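Local coordinates for packaging enzyme P4 (Pseudomonas phage phi13, PDB 4BLP), which probably hydrolyses nucleoside triphosphates as a hexameric, RecA-like helicase motor that drives viral RNA packaging in a cystovirus, at residues V150-T155 against N271-S276; R216-G221 against V233-A238; T194-V199 against V210-F215. All coordinates share one frame; numbering follows the deposited sequence.

Interaction 1 of 3, residues V150-T155 against N271-S276; sequences VVVGGT and NNIAAS
Ile-273 has its CG2 branch anti to the backbone N, with CG1 beside that N (chi1 -68°), while Val-150 places CG2 between its own backbone N and carbonyl carbon, and these choices bring the two CG2 methyls into contact. The two CG2 atoms are 3.5 Å apart, close for methyl carbons, and the side chains meet at a slant rather than in line. A second, looser touch runs from the same Ile-273 CG2 to Val-152 CG2 at 4.3 Å, so one methyl of the helix serves two valines on the same side of the strand, two residues apart. Val-150 to Val-152 is the end of strand 147-152, the parallel strand that in P-loop NTPases leads directly into the Walker A loop; Gly-153 begins a sequence consistent with that loop, and its carbonyl oxygen accepts a hydrogen bond from Lys-159 NZ. The isoleucine comes from helix 266-274, lying against one side of the sheet, where Met-280, Pro-259 and Tyr-236 also pack on it. Ser-276 OG donates back to the Asn-272 carbonyl oxygen, 2.7 Å away and tilted 23° from the carbonyl plane. The same OG is hydrogen-bonded to Arg-216 NH2 of a neighbouring subunit, while Thr-155 OG1 bonds to Asn-272 OD1 of another.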
loop_
_atom_site.group_PDB
_atom_site.type_symbol
_atom_site.label_atom_id
_atom_site.label_comp_id
_atom_site.label_asym_id
_atom_site.label_seq_id
_atom_site.Cartn_x
_atom_site.Cartn_y
_atom_site.Cartn_z
ATOM N N VAL D 150 28.512 -1.271 15.458
ATOM C CA VAL D 150 27.784 -2.459 15.010
ATOM C C VAL D 150 28.754 -3.519 14.510
ATOM O O VAL D 150 29.776 -3.201 13.886
ATOM C CB VAL D 150 26.700 -2.137 13.945
ATOM C CG1 VAL D 150 25.636 -1.197 14.523
ATOM C CG2 VAL D 150 27.325 -1.542 12.696
ATOM N N VAL D 151 28.415 -4.780 14.757
ATOM C CA VAL D 151 29.187 -5.936 14.314
ATOM C C VAL D 151 28.333 -6.597 13.266
ATOM O O VAL D 151 27.255 -7.073 13.581
ATOM C CB VAL D 151 29.531 -6.874 15.510
ATOM C CG1 VAL D 151 30.277 -8.143 15.029
ATOM C CG2 VAL D 151 30.349 -6.103 16.555
ATOM N N VAL D 152 28.826 -6.630 12.001
ATOM C CA VAL D 152 28.037 -7.045 10.859
ATOM C C VAL D 152 28.554 -8.323 10.237
ATOM O O VAL D 152 29.747 -8.550 10.173
ATOM C CB VAL D 152 28.036 -5.895 9.787
ATOM C CG1 VAL D 152 27.051 -6.168 8.674
ATOM C CG2 VAL D 152 27.694 -4.543 10.424
ATOM N N GLY D 153 27.633 -9.133 9.728
ATOM C CA GLY D 153 27.994 -10.358 9.029
ATOM C C GLY D 153 26.761 -11.177 8.777
ATOM O O GLY D 153 25.755 -10.966 9.455
ATOM N N GLY D 154 26.843 -12.116 7.842
ATOM C CA GLY D 154 25.703 -12.949 7.494
ATOM C C GLY D 154 25.428 -14.060 8.480
ATOM O O GLY D 154 26.064 -14.171 9.531
ATOM N N THR D 155 24.427 -14.893 8.145
ATOM C CA THR D 155 24.048 -16.020 8.982
ATOM C C THR D 155 25.220 -16.962 8.929
ATOM O O THR D 155 25.731 -17.213 7.834
ATOM C CB THR D 155 22.740 -16.645 8.434
ATOM O OG1 THR D 155 21.764 -15.611 8.261
ATOM C CG2 THR D 155 22.201 -17.731 9.323
ATOM N N ASN D 271 28.902 -0.178 3.447
ATOM C CA ASN D 271 29.332 1.223 3.418
ATOM C C ASN D 271 28.253 2.142 4.005
ATOM O O ASN D 271 28.567 3.072 4.740
ATOM C CB ASN D 271 29.644 1.674 1.984
ATOM C CG ASN D 271 30.912 1.108 1.430
ATOM O OD1 ASN D 271 31.781 0.633 2.170
ATOM N ND2 ASN D 271 31.059 1.183 0.103
ATOM N N ASN D 272 26.975 1.885 3.670
ATOM C CA ASN D 272 25.890 2.723 4.196
ATOM C C ASN D 272 25.766 2.567 5.699
ATOM O O ASN D 272 25.489 3.540 6.396
ATOM C CB ASN D 272 24.565 2.375 3.490
ATOM C CG ASN D 272 24.541 2.781 2.025
ATOM O OD1 ASN D 272 25.251 3.674 1.598
ATOM N ND2 ASN D 272 23.737 2.140 1.210
ATOM N N ILE D 273 25.974 1.340 6.218
ATOM C CA ILE D 273 25.934 1.120 7.671
ATOM C C ILE D 273 27.092 1.877 8.338
ATOM O O ILE D 273 26.882 2.589 9.330
ATOM C CB ILE D 273 25.962 -0.406 8.007
ATOM C CG1 ILE D 273 24.660 -1.059 7.564
ATOM C CG2 ILE D 273 26.162 -0.612 9.515
ATOM C CD1 ILE D 273 24.631 -2.587 7.730
ATOM N N ALA D 274 28.325 1.749 7.790
ATOM C CA ALA D 274 29.494 2.451 8.347
ATOM C C ALA D 274 29.274 3.976 8.374
ATOM O O ALA D 274 29.693 4.633 9.312
ATOM C CB ALA D 274 30.739 2.134 7.527
ATOM N N ALA D 275 28.565 4.518 7.357
ATOM C CA ALA D 275 28.296 5.939 7.237
ATOM C C ALA D 275 27.231 6.394 8.223
ATOM O O ALA D 275 27.047 7.601 8.385
ATOM C CB ALA D 275 27.837 6.257 5.813
ATOM N N SER D 276 26.585 5.440 8.930
ATOM C CA SER D 276 25.500 5.764 9.844
ATOM C C SER D 276 25.877 5.750 11.316
ATOM O O SER D 276 25.075 6.220 12.136
ATOM C CB SER D 276 24.343 4.786 9.631
ATOM O OG SER D 276 23.974 4.729 8.251
#

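Interaction 2 of 3, residues R216-G221 against V233-A238; sequences RNLVFG and VALYAA
Leu-235 lays its CD1 methyl over the Leu-218 side chain, 4.0 Å from Leu-218 CD2 and 4.1 Å from Leu-218 CG. That methyl also lies 4.0 Å from the Leu-218 carbonyl oxygen, so it rests against both the branch and the backbone of the short helix 216-221. The other fork of Leu-235, CD2, meets Val-219 CG2 at 4.2 Å, although the CB of Val-219 is directed away from helix 233-248. With CG anti to the backbone N (chi1 180°), Leu-235 extends far enough for its two methyls to straddle adjacent residues of the facing helix. Leu-218 is backed in turn by Leu-239 and Leu-242, further along helix 233-248. On another side of helix 216-221, Phe-220 sets an edge against the Arg-216 guanidinium, with CE2 3.5 Å above the plane of that group. Arg-216 NH1 forms a hydrogen bond with Thr-240 OG1 of a neighbouring subunit, placing the short helix at a hexamer interface. No hydrogen bond joins the two helical segments: they are held by dispersion and by the burial of leucine and valine methyls, interactions that fix no single direction of approach.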
loop_
_atom_site.group_PDB
_atom_site.type_symbol
_atom_site.label_atom_id
_atom_site.label_comp_id
_atom_site.label_asym_id
_atom_site.label_seq_id
_atom_site.Cartn_x
_atom_site.Cartn_y
_atom_site.Cartn_z
ATOM N N ARG D 216 18.509 -8.067 15.100
ATOM C CA ARG D 216 17.710 -8.688 14.033
ATOM C C ARG D 216 16.243 -8.135 13.991
ATOM O O ARG D 216 15.726 -7.937 12.896
ATOM C CB ARG D 216 17.775 -10.210 14.076
ATOM C CG ARG D 216 17.021 -10.905 15.146
ATOM C CD ARG D 216 17.556 -12.344 15.199
ATOM N NE ARG D 216 17.250 -13.155 14.018
ATOM C CZ ARG D 216 16.358 -14.138 14.007
ATOM N NH1 ARG D 216 15.673 -14.435 15.106
ATOM N NH2 ARG D 216 16.168 -14.854 12.912
ATOM N N ASN D 217 15.584 -7.855 15.154
ATOM C CA ASN D 217 14.210 -7.322 15.077
ATOM C C ASN D 217 14.168 -5.904 14.485
ATOM O O ASN D 217 13.140 -5.528 13.925
ATOM C CB ASN D 217 13.549 -7.340 16.450
ATOM C CG ASN D 217 12.699 -8.568 16.607
ATOM O OD1 ASN D 217 12.876 -9.551 15.898
ATOM N ND2 ASN D 217 11.700 -8.496 17.470
ATOM N N LEU D 218 15.279 -5.137 14.604
ATOM C CA LEU D 218 15.356 -3.825 13.964
ATOM C C LEU D 218 15.444 -4.020 12.450
ATOM O O LEU D 218 14.723 -3.366 11.677
ATOM C CB LEU D 218 16.590 -3.071 14.513
ATOM C CG LEU D 218 16.577 -1.580 14.310
ATOM C CD1 LEU D 218 15.535 -0.908 15.269
ATOM C CD2 LEU D 218 18.014 -0.997 14.535
ATOM N N VAL D 219 16.303 -4.956 12.005
ATOM C CA VAL D 219 16.394 -5.260 10.566
ATOM C C VAL D 219 15.057 -5.725 10.028
ATOM O O VAL D 219 14.615 -5.293 8.959
ATOM C CB VAL D 219 17.489 -6.326 10.283
ATOM C CG1 VAL D 219 17.480 -6.767 8.799
ATOM C CG2 VAL D 219 18.856 -5.816 10.700
ATOM N N PHE D 220 14.398 -6.625 10.759
ATOM C CA PHE D 220 13.130 -7.166 10.293
ATOM C C PHE D 220 11.974 -6.164 10.370
ATOM O O PHE D 220 11.098 -6.184 9.514
ATOM C CB PHE D 220 12.763 -8.420 11.125
ATOM C CG PHE D 220 13.701 -9.609 11.020
ATOM C CD1 PHE D 220 14.624 -9.709 9.985
ATOM C CD2 PHE D 220 13.667 -10.623 11.966
ATOM C CE1 PHE D 220 15.482 -10.815 9.897
ATOM C CE2 PHE D 220 14.524 -11.724 11.875
ATOM C CZ PHE D 220 15.388 -11.831 10.825
ATOM N N GLY D 221 11.980 -5.313 11.365
ATOM C CA GLY D 221 10.850 -4.441 11.637
ATOM C C GLY D 221 10.865 -3.033 11.094
ATOM O O GLY D 221 9.806 -2.423 11.022
ATOM N N VAL D 233 16.115 2.056 3.567
ATOM C CA VAL D 233 16.956 3.203 3.992
ATOM C C VAL D 233 16.570 3.674 5.366
ATOM O O VAL D 233 17.421 4.254 6.052
ATOM C CB VAL D 233 16.979 4.377 2.976
ATOM C CG1 VAL D 233 17.635 3.921 1.682
ATOM C CG2 VAL D 233 15.585 4.940 2.720
ATOM N N ALA D 234 15.328 3.403 5.819
ATOM C CA ALA D 234 14.921 3.752 7.177
ATOM C C ALA D 234 15.791 3.034 8.225
ATOM O O ALA D 234 15.913 3.529 9.349
ATOM C CB ALA D 234 13.444 3.415 7.392
ATOM N N LEU D 235 16.422 1.901 7.863
ATOM C CA LEU D 235 17.290 1.193 8.806
ATOM C C LEU D 235 18.521 2.066 9.069
ATOM O O LEU D 235 18.969 2.137 10.196
ATOM C CB LEU D 235 17.735 -0.162 8.238
ATOM C CG LEU D 235 18.653 -0.987 9.149
ATOM C CD1 LEU D 235 18.016 -1.316 10.531
ATOM C CD2 LEU D 235 19.131 -2.270 8.414
ATOM N N TYR D 236 19.070 2.686 8.015
ATOM C CA TYR D 236 20.267 3.535 8.195
ATOM C C TYR D 236 19.931 4.736 9.032
ATOM O O TYR D 236 20.719 5.084 9.910
ATOM C CB TYR D 236 20.817 4.001 6.851
ATOM C CG TYR D 236 21.065 2.881 5.867
ATOM C CD1 TYR D 236 21.788 1.747 6.234
ATOM C CD2 TYR D 236 20.627 2.978 4.552
ATOM C CE1 TYR D 236 22.064 0.738 5.308
ATOM C CE2 TYR D 236 20.890 1.978 3.625
ATOM C CZ TYR D 236 21.593 0.853 4.010
ATOM O OH TYR D 236 21.882 -0.096 3.058
ATOM N N ALA D 237 18.760 5.381 8.776
ATOM C CA ALA D 237 18.352 6.543 9.592
ATOM C C ALA D 237 18.162 6.088 11.050
ATOM O O ALA D 237 18.513 6.830 11.980
ATOM C CB ALA D 237 17.038 7.120 9.044
ATOM N N ALA D 238 17.603 4.885 11.252
ATOM C CA ALA D 238 17.372 4.364 12.638
ATOM C C ALA D 238 18.701 4.158 13.330
ATOM O O ALA D 238 18.843 4.468 14.505
ATOM C CB ALA D 238 16.594 3.034 12.618
#

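Interaction 3 of 3, residues T194-V199 against V210-F215; sequences TEMLAV and VVIDSF
Met-196 leaves helix 193-205 with its CB directed at strand 210-213, and the chain beyond it runs past Ile-212 of that strand to Phe-215 just beyond it. CG comes first, 4.0 Å from Ile-212 CG2. A bend at chi2 (-78°) then puts the sulfur among three carbons: Ile-212 CG2 and Ile-212 CD1, each 4.1 Å from Met-196 SD, and Phe-215 CE1 at 3.9 Å. A further bend at chi3 (-67°) turns the terminal methyl toward the phenyl ring, where Met-196 CE lies 3.6 Å from Phe-215 CE1 and 4.2 Å from Phe-215 CZ. The direction from the centroid of that ring to the sulfur is 75° off the ring normal, a Met-aromatic contact at the ring edge. Met-196 crosses both the isoleucine and the phenylalanine at about a right angle. Its thioether bridges a strand residue and the N-cap residue of helix 216-221. Trp-174 and Val-190 also pack on Met-196, while Leu-239 and Leu-242 pack on the phenyl ring. At the end of the strand, Asp-213 forms a salt bridge with Arg-173 and a weak hydrogen bond with Ser-160, and the peptide bond from Asp-213 to Ser-214 is cis. A hydrophobic strand ending in such an aspartate, close to the serine of a probable Walker A loop, is consistent with a Walker B strand. The helix packed on it belongs to a beta-alpha-beta crossover from strand 187-189 to strand 210-213, a connection characteristic of the RecA-like P-loop fold.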
loop_
_atom_site.group_PDB
_atom_site.type_symbol
_atom_site.label_atom_id
_atom_site.label_comp_id
_atom_site.label_asym_id
_atom_site.label_seq_id
_atom_site.Cartn_x
_atom_site.Cartn_y
_atom_site.Cartn_z
ATOM N N THR D 194 11.878 -1.068 23.394
ATOM C CA THR D 194 12.075 -0.105 24.478
ATOM C C THR D 194 12.835 -0.729 25.632
ATOM O O THR D 194 13.730 -0.074 26.190
ATOM C CB THR D 194 10.740 0.503 24.982
ATOM O OG1 THR D 194 9.920 -0.510 25.584
ATOM C CG2 THR D 194 9.968 1.208 23.861
ATOM N N GLU D 195 12.494 -1.984 25.994
ATOM C CA GLU D 195 13.214 -2.642 27.090
ATOM C C GLU D 195 14.687 -2.840 26.683
ATOM O O GLU D 195 15.582 -2.648 27.499
ATOM C CB GLU D 195 12.546 -4.002 27.417
ATOM C CG GLU D 195 13.189 -4.663 28.622
ATOM C CD GLU D 195 12.634 -6.051 28.926
ATOM O OE1 GLU D 195 11.964 -6.653 28.051
ATOM O OE2 GLU D 195 12.927 -6.551 30.032
ATOM N N MET D 196 14.922 -3.286 25.459
ATOM C CA MET D 196 16.298 -3.492 24.977
ATOM C C MET D 196 17.108 -2.199 25.118
ATOM O O MET D 196 18.186 -2.234 25.706
ATOM C CB MET D 196 16.263 -3.946 23.503
ATOM C CG MET D 196 17.667 -4.251 22.916
ATOM S SD MET D 196 18.617 -2.761 22.448
ATOM C CE MET D 196 17.594 -2.187 21.059
ATOM N N LEU D 197 16.582 -1.065 24.629
ATOM C CA LEU D 197 17.327 0.190 24.685
ATOM C C LEU D 197 17.526 0.688 26.114
ATOM O O LEU D 197 18.603 1.153 26.430
ATOM C CB LEU D 197 16.655 1.280 23.850
ATOM C CG LEU D 197 17.519 2.531 23.591
ATOM C CD1 LEU D 197 18.922 2.220 22.979
ATOM C CD2 LEU D 197 16.783 3.485 22.688
ATOM N N ALA D 198 16.489 0.629 26.950
ATOM C CA ALA D 198 16.598 1.105 28.326
ATOM C C ALA D 198 17.655 0.286 29.076
ATOM O O ALA D 198 18.525 0.864 29.747
ATOM C CB ALA D 198 15.232 1.011 29.025
ATOM N N VAL D 199 17.592 -1.053 28.950
ATOM C CA VAL D 199 18.540 -1.938 29.653
ATOM C C VAL D 199 19.968 -1.644 29.151
ATOM O O VAL D 199 20.895 -1.545 29.964
ATOM C CB VAL D 199 18.142 -3.433 29.480
ATOM C CG1 VAL D 199 19.241 -4.379 29.956
ATOM C CG2 VAL D 199 16.859 -3.703 30.262
ATOM N N VAL D 210 28.686 -3.415 27.271
ATOM C CA VAL D 210 27.464 -4.153 26.947
ATOM C C VAL D 210 27.392 -4.419 25.457
ATOM O O VAL D 210 27.632 -3.529 24.629
ATOM C CB VAL D 210 26.183 -3.412 27.495
ATOM C CG1 VAL D 210 26.172 -1.932 27.155
ATOM C CG2 VAL D 210 24.883 -4.072 27.020
ATOM N N VAL D 211 27.033 -5.653 25.122
ATOM C CA VAL D 211 26.855 -6.090 23.728
ATOM C C VAL D 211 25.411 -6.504 23.580
ATOM O O VAL D 211 24.872 -7.134 24.487
ATOM C CB VAL D 211 27.832 -7.266 23.434
ATOM C CG1 VAL D 211 27.388 -8.069 22.204
ATOM C CG2 VAL D 211 29.283 -6.756 23.330
ATOM N N ILE D 212 24.797 -6.186 22.447
ATOM C CA ILE D 212 23.411 -6.578 22.172
ATOM C C ILE D 212 23.395 -7.644 21.094
ATOM O O ILE D 212 23.817 -7.400 19.964
ATOM C CB ILE D 212 22.521 -5.378 21.779
ATOM C CG1 ILE D 212 22.548 -4.329 22.939
ATOM C CG2 ILE D 212 21.082 -5.842 21.512
ATOM C CD1 ILE D 212 22.712 -2.929 22.438
ATOM N N ASP D 213 22.865 -8.821 21.468
ATOM C CA ASP D 213 22.698 -9.957 20.584
ATOM C C ASP D 213 21.201 -10.223 20.474
ATOM O O ASP D 213 20.662 -10.937 21.312
ATOM C CB ASP D 213 23.456 -11.179 21.133
ATOM C CG ASP D 213 23.366 -12.387 20.237
ATOM O OD1 ASP D 213 22.988 -12.221 19.053
ATOM O OD2 ASP D 213 23.576 -13.514 20.741
ATOM N N SER D 214 20.498 -9.582 19.522
ATOM C CA SER D 214 21.077 -8.778 18.427
ATOM C C SER D 214 20.074 -7.727 17.962
ATOM O O SER D 214 19.006 -7.570 18.578
ATOM C CB SER D 214 21.377 -9.717 17.244
ATOM O OG SER D 214 20.156 -10.153 16.652
ATOM N N PHE D 215 20.375 -7.060 16.833
ATOM C CA PHE D 215 19.446 -6.093 16.254
ATOM C C PHE D 215 18.615 -6.730 15.130
ATOM O O PHE D 215 18.029 -6.009 14.318
ATOM C CB PHE D 215 20.230 -4.845 15.751
ATOM C CG PHE D 215 20.497 -3.764 16.768
ATOM C CD1 PHE D 215 20.212 -3.961 18.114
ATOM C CD2 PHE D 215 21.005 -2.520 16.378
ATOM C CE1 PHE D 215 20.465 -2.951 19.064
ATOM C CE2 PHE D 215 21.223 -1.493 17.326
ATOM C CZ PHE D 215 20.964 -1.716 18.666
#

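How the interactions relate
All three contacts pack helices within one RecA-like domain. Interactions 1 and 3 join helices to two parallel strands of the same mixed sheet, those leading to the probable Walker A loop and the probable Walker B aspartate; their centres are about 17 Å apart and they do not touch. Interaction 2 follows interaction 3 directly, since strand 210-213 runs on into helix 216-221, and their centres lie about 14 Å apart. Interactions 1 and 2, with centres about 11 Å apart, meet through Tyr-236, whose CZ is 3.4 Å from Asn-272 CB. Both of these contacts also border subunit interfaces of the hexamer.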